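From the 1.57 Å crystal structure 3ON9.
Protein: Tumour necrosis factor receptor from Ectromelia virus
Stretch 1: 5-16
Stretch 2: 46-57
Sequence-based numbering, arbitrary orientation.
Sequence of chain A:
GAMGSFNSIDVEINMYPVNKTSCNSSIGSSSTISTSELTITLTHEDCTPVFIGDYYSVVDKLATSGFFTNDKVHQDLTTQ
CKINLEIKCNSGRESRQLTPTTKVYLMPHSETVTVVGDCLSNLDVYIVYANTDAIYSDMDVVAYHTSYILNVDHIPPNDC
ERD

Stretch 1, residues 5-16: SFNSIDVEINMY
Stretch 2, residues 46-57: DCTPVFIGDYYS

How do the two backbones lie? Residues 8-16 and 51-57 are strands, the second interrupted in its extended course at Ile-52 (phi/psi -123/-16); their N-to-C directions differ by 14°, so they run nearly parallel, with axes 9.0 Å apart at closest approach. No direct hydrogen bond joins the stretches, and contact is made mainly by side chains, with one bridging water. Val-11 CA lies 9.0 Å from Asp-54 CA, and Glu-12 CA 9.2 Å from Tyr-55 CA. At the N-terminal loops the chains close in: Asn-7 CA is 6.0 Å from Pro-49 CA.

What fills the gap at that end? Ile-9 (m, t; phi/psi -126/132) points toward stretch 2, and its branched side chain meets three residues: CD1 is 4.0 Å from Cys-47 CB, CG1 4.4 Å from Pro-49 CB, and CG2 3.8 Å from Phe-51 CZ. Phe-51 (chi1 -78°, chi2 -89°) starts sideways but brings its ring end inward, where CE1 also lies 4.1 Å from CG2 of Val-11 (t). Pro-49, C-gamma exo at phi/psi -61/131, lies where the backbones are closest, and its ring offers an apolar surface; its CG sits 4.1 Å from CE1 of Phe-6 (p, chi2 86°) and 4.0 Å from Asn-7 C.

Where does apolar packing resume farther along? Met-15 (m, t, m) points toward stretch 2, and its flexible chain places CE 3.8 Å from Tyr-56 CE1, at the edge of that buried ring. Tyr-56 adopts t, with chi2 86°.

What polar link exists? Tyr-55 (p, chi2 91°; phi/psi -161/160) reaches across with its hydroxyl. Tyr-55 OH donates to a water oxygen 2.8 Å away; that water donates to Asp-10 OD1 at 2.6 Å and Val-11 O at 3.0 Å, bridging the stretches. Beside this polar bridge, the aliphatic CG of Glu-12 (m, t, chi3 61°) makes a van der Waals contact, 3.7 Å from Tyr-55 OH. Altogether 425 Å² is buried, summed over both sides.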

# COMPACT_ATOMS: atom_id res chain seq x y z
N SER A 5 9.13 -18.96 -2.15
CA SER A 5 8.16 -18.03 -1.59
C SER A 5 8.57 -16.59 -1.87
O SER A 5 9.74 -16.30 -2.13
CB SER A 5 8.01 -18.26 -0.08
OG SER A 5 9.22 -17.98 0.63
N PHE A 6 7.61 -15.67 -1.83
CA PHE A 6 7.94 -14.27 -2.06
C PHE A 6 8.96 -13.76 -1.05
O PHE A 6 8.97 -14.20 0.11
CB PHE A 6 6.68 -13.39 -2.10
CG PHE A 6 5.92 -13.33 -0.78
CD1 PHE A 6 6.26 -12.41 0.19
CD2 PHE A 6 4.83 -14.16 -0.56
CE1 PHE A 6 5.55 -12.33 1.40
CE2 PHE A 6 4.12 -14.10 0.63
CZ PHE A 6 4.48 -13.17 1.61
N ASN A 7 9.84 -12.86 -1.49
CA ASN A 7 10.77 -12.19 -0.59
C ASN A 7 10.62 -10.68 -0.64
O ASN A 7 11.42 -9.95 -0.08
CB ASN A 7 12.24 -12.59 -0.88
CG ASN A 7 12.63 -12.38 -2.33
OD1 ASN A 7 11.82 -11.95 -3.14
ND2 ASN A 7 13.88 -12.68 -2.67
N SER A 8 9.57 -10.22 -1.33
CA SER A 8 9.36 -8.80 -1.54
C SER A 8 7.88 -8.46 -1.45
O SER A 8 7.07 -9.15 -2.05
CB SER A 8 9.86 -8.41 -2.94
OG SER A 8 9.54 -7.06 -3.25
N ILE A 9 7.54 -7.42 -0.70
CA ILE A 9 6.17 -6.91 -0.68
C ILE A 9 6.20 -5.43 -0.99
O ILE A 9 6.99 -4.67 -0.42
CB ILE A 9 5.45 -7.10 0.69
CG1 ILE A 9 5.64 -8.51 1.23
CG2 ILE A 9 3.95 -6.82 0.54
CD1 ILE A 9 5.01 -8.72 2.62
N ASP A 10 5.33 -5.03 -1.91
CA ASP A 10 5.20 -3.66 -2.38
C ASP A 10 3.75 -3.29 -2.15
O ASP A 10 2.84 -4.03 -2.52
CB ASP A 10 5.57 -3.62 -3.88
CG ASP A 10 4.99 -2.41 -4.60
OD1 ASP A 10 5.64 -1.35 -4.58
OD2 ASP A 10 3.90 -2.56 -5.20
N VAL A 11 3.52 -2.17 -1.47
CA VAL A 11 2.18 -1.65 -1.27
C VAL A 11 2.15 -0.25 -1.86
O VAL A 11 2.98 0.58 -1.53
CB VAL A 11 1.82 -1.61 0.23
CG1 VAL A 11 0.43 -1.01 0.42
CG2 VAL A 11 1.87 -3.01 0.82
N GLU A 12 1.20 -0.01 -2.77
CA GLU A 12 1.05 1.29 -3.41
C GLU A 12 -0.35 1.81 -3.18
O GLU A 12 -1.32 1.06 -3.30
CB GLU A 12 1.26 1.19 -4.92
CG GLU A 12 2.61 0.66 -5.34
CD GLU A 12 2.59 0.14 -6.76
OE1 GLU A 12 2.31 0.93 -7.70
OE2 GLU A 12 2.84 -1.07 -6.95
N ILE A 13 -0.45 3.10 -2.87
CA ILE A 13 -1.74 3.74 -2.70
C ILE A 13 -1.76 5.04 -3.52
O ILE A 13 -1.00 5.97 -3.24
CB ILE A 13 -2.03 4.06 -1.20
CG1 ILE A 13 -1.79 2.83 -0.30
CG2 ILE A 13 -3.46 4.55 -1.03
CD1 ILE A 13 -0.38 2.74 0.31
N ASN A 14 -2.63 5.11 -4.52
CA ASN A 14 -2.72 6.31 -5.35
C ASN A 14 -4.05 6.99 -5.09
O ASN A 14 -5.06 6.33 -4.95
CB ASN A 14 -2.54 5.95 -6.83
CG ASN A 14 -1.19 5.31 -7.09
OD1 ASN A 14 -0.21 5.64 -6.42
ND2 ASN A 14 -1.13 4.37 -8.03
N MET A 15 -4.03 8.32 -4.97
CA MET A 15 -5.18 9.03 -4.42
C MET A 15 -5.46 10.34 -5.15
O MET A 15 -4.53 11.05 -5.53
CB MET A 15 -4.94 9.34 -2.93
CG MET A 15 -4.68 8.09 -2.09
SD MET A 15 -4.41 8.48 -0.35
CE MET A 15 -2.76 9.19 -0.43
N TYR A 16 -6.74 10.66 -5.31
CA TYR A 16 -7.13 11.94 -5.88
C TYR A 16 -8.50 12.33 -5.34
O TYR A 16 -9.38 11.49 -5.26
CB TYR A 16 -7.21 11.83 -7.41
CG TYR A 16 -7.39 13.16 -8.09
CD1 TYR A 16 -6.29 13.88 -8.54
CD2 TYR A 16 -8.65 13.71 -8.25
CE1 TYR A 16 -6.45 15.12 -9.14
CE2 TYR A 16 -8.81 14.95 -8.85
CZ TYR A 16 -7.71 15.64 -9.30
OH TYR A 16 -7.87 16.86 -9.90
N ASP A 46 2.82 -11.64 10.68
CA ASP A 46 3.27 -12.94 10.16
C ASP A 46 3.87 -12.87 8.75
O ASP A 46 4.09 -13.91 8.12
CB ASP A 46 2.15 -13.99 10.24
CG ASP A 46 1.80 -14.36 11.67
OD1 ASP A 46 2.71 -14.39 12.51
OD2 ASP A 46 0.61 -14.61 11.96
N CYS A 47 4.14 -11.66 8.28
CA CYS A 47 4.86 -11.47 7.02
C CYS A 47 6.34 -11.35 7.36
O CYS A 47 6.71 -10.52 8.17
CB CYS A 47 4.41 -10.18 6.32
SG CYS A 47 2.64 -10.08 6.04
N THR A 48 7.17 -12.18 6.75
CA THR A 48 8.58 -12.21 7.11
C THR A 48 9.36 -11.00 6.57
O THR A 48 10.11 -10.37 7.30
CB THR A 48 9.27 -13.53 6.68
OG1 THR A 48 8.40 -14.64 6.91
CG2 THR A 48 10.56 -13.74 7.49
N PRO A 49 9.17 -10.66 5.28
CA PRO A 49 9.94 -9.52 4.75
C PRO A 49 9.61 -8.25 5.51
O PRO A 49 8.42 -7.96 5.70
CB PRO A 49 9.43 -9.41 3.31
CG PRO A 49 9.00 -10.84 2.97
CD PRO A 49 8.36 -11.32 4.23
N VAL A 50 10.62 -7.51 5.94
CA VAL A 50 10.40 -6.34 6.80
C VAL A 50 10.22 -5.06 5.99
O VAL A 50 10.94 -4.80 5.02
CB VAL A 50 11.49 -6.19 7.90
CG1 VAL A 50 11.54 -7.45 8.76
CG2 VAL A 50 12.84 -5.90 7.30
N PHE A 51 9.23 -4.27 6.37
CA PHE A 51 9.01 -3.01 5.69
C PHE A 51 10.06 -1.99 6.11
O PHE A 51 10.28 -1.78 7.31
CB PHE A 51 7.59 -2.50 5.94
CG PHE A 51 6.56 -3.21 5.12
CD1 PHE A 51 6.23 -2.75 3.85
CD2 PHE A 51 5.96 -4.37 5.58
CE1 PHE A 51 5.29 -3.41 3.07
CE2 PHE A 51 5.02 -5.05 4.81
CZ PHE A 51 4.69 -4.57 3.55
N ILE A 52 10.72 -1.38 5.13
CA ILE A 52 11.87 -0.52 5.38
C ILE A 52 11.74 0.89 4.85
O ILE A 52 12.51 1.77 5.24
CB ILE A 52 13.18 -1.10 4.77
CG1 ILE A 52 13.04 -1.27 3.26
CG2 ILE A 52 13.57 -2.41 5.47
CD1 ILE A 52 14.31 -1.76 2.60
N GLY A 53 10.79 1.12 3.95
CA GLY A 53 10.70 2.42 3.34
C GLY A 53 9.29 2.77 2.93
O GLY A 53 8.44 1.89 2.78
N ASP A 54 9.05 4.06 2.77
CA ASP A 54 7.77 4.52 2.25
C ASP A 54 7.92 5.83 1.51
O ASP A 54 9.00 6.41 1.47
CB ASP A 54 6.71 4.62 3.35
CG ASP A 54 7.12 5.51 4.50
OD1 ASP A 54 7.99 6.40 4.34
OD2 ASP A 54 6.55 5.30 5.59
N TYR A 55 6.83 6.29 0.91
CA TYR A 55 6.89 7.52 0.13
C TYR A 55 5.49 8.09 -0.06
O TYR A 55 4.50 7.38 0.09
CB TYR A 55 7.57 7.28 -1.23
CG TYR A 55 6.92 6.22 -2.08
CD1 TYR A 55 5.91 6.54 -2.99
CD2 TYR A 55 7.28 4.88 -1.95
CE1 TYR A 55 5.32 5.57 -3.77
CE2 TYR A 55 6.69 3.90 -2.72
CZ TYR A 55 5.70 4.25 -3.63
OH TYR A 55 5.11 3.26 -4.40
N TYR A 56 5.43 9.38 -0.37
CA TYR A 56 4.19 10.10 -0.63
C TYR A 56 4.61 11.31 -1.46
O TYR A 56 5.34 12.18 -0.98
CB TYR A 56 3.53 10.52 0.69
CG TYR A 56 2.32 11.42 0.54
CD1 TYR A 56 1.06 10.90 0.33
CD2 TYR A 56 2.46 12.81 0.61
CE1 TYR A 56 -0.05 11.73 0.17
CE2 TYR A 56 1.36 13.64 0.45
CZ TYR A 56 0.11 13.09 0.25
OH TYR A 56 -0.99 13.93 0.11
N SER A 57 4.18 11.34 -2.71
CA SER A 57 4.65 12.35 -3.65
C SER A 57 3.48 12.84 -4.49
O SER A 57 2.64 12.04 -4.94
CB SER A 57 5.75 11.76 -4.53
OG SER A 57 6.34 12.77 -5.33
O HOH W 1 5.59 0.80 -3.09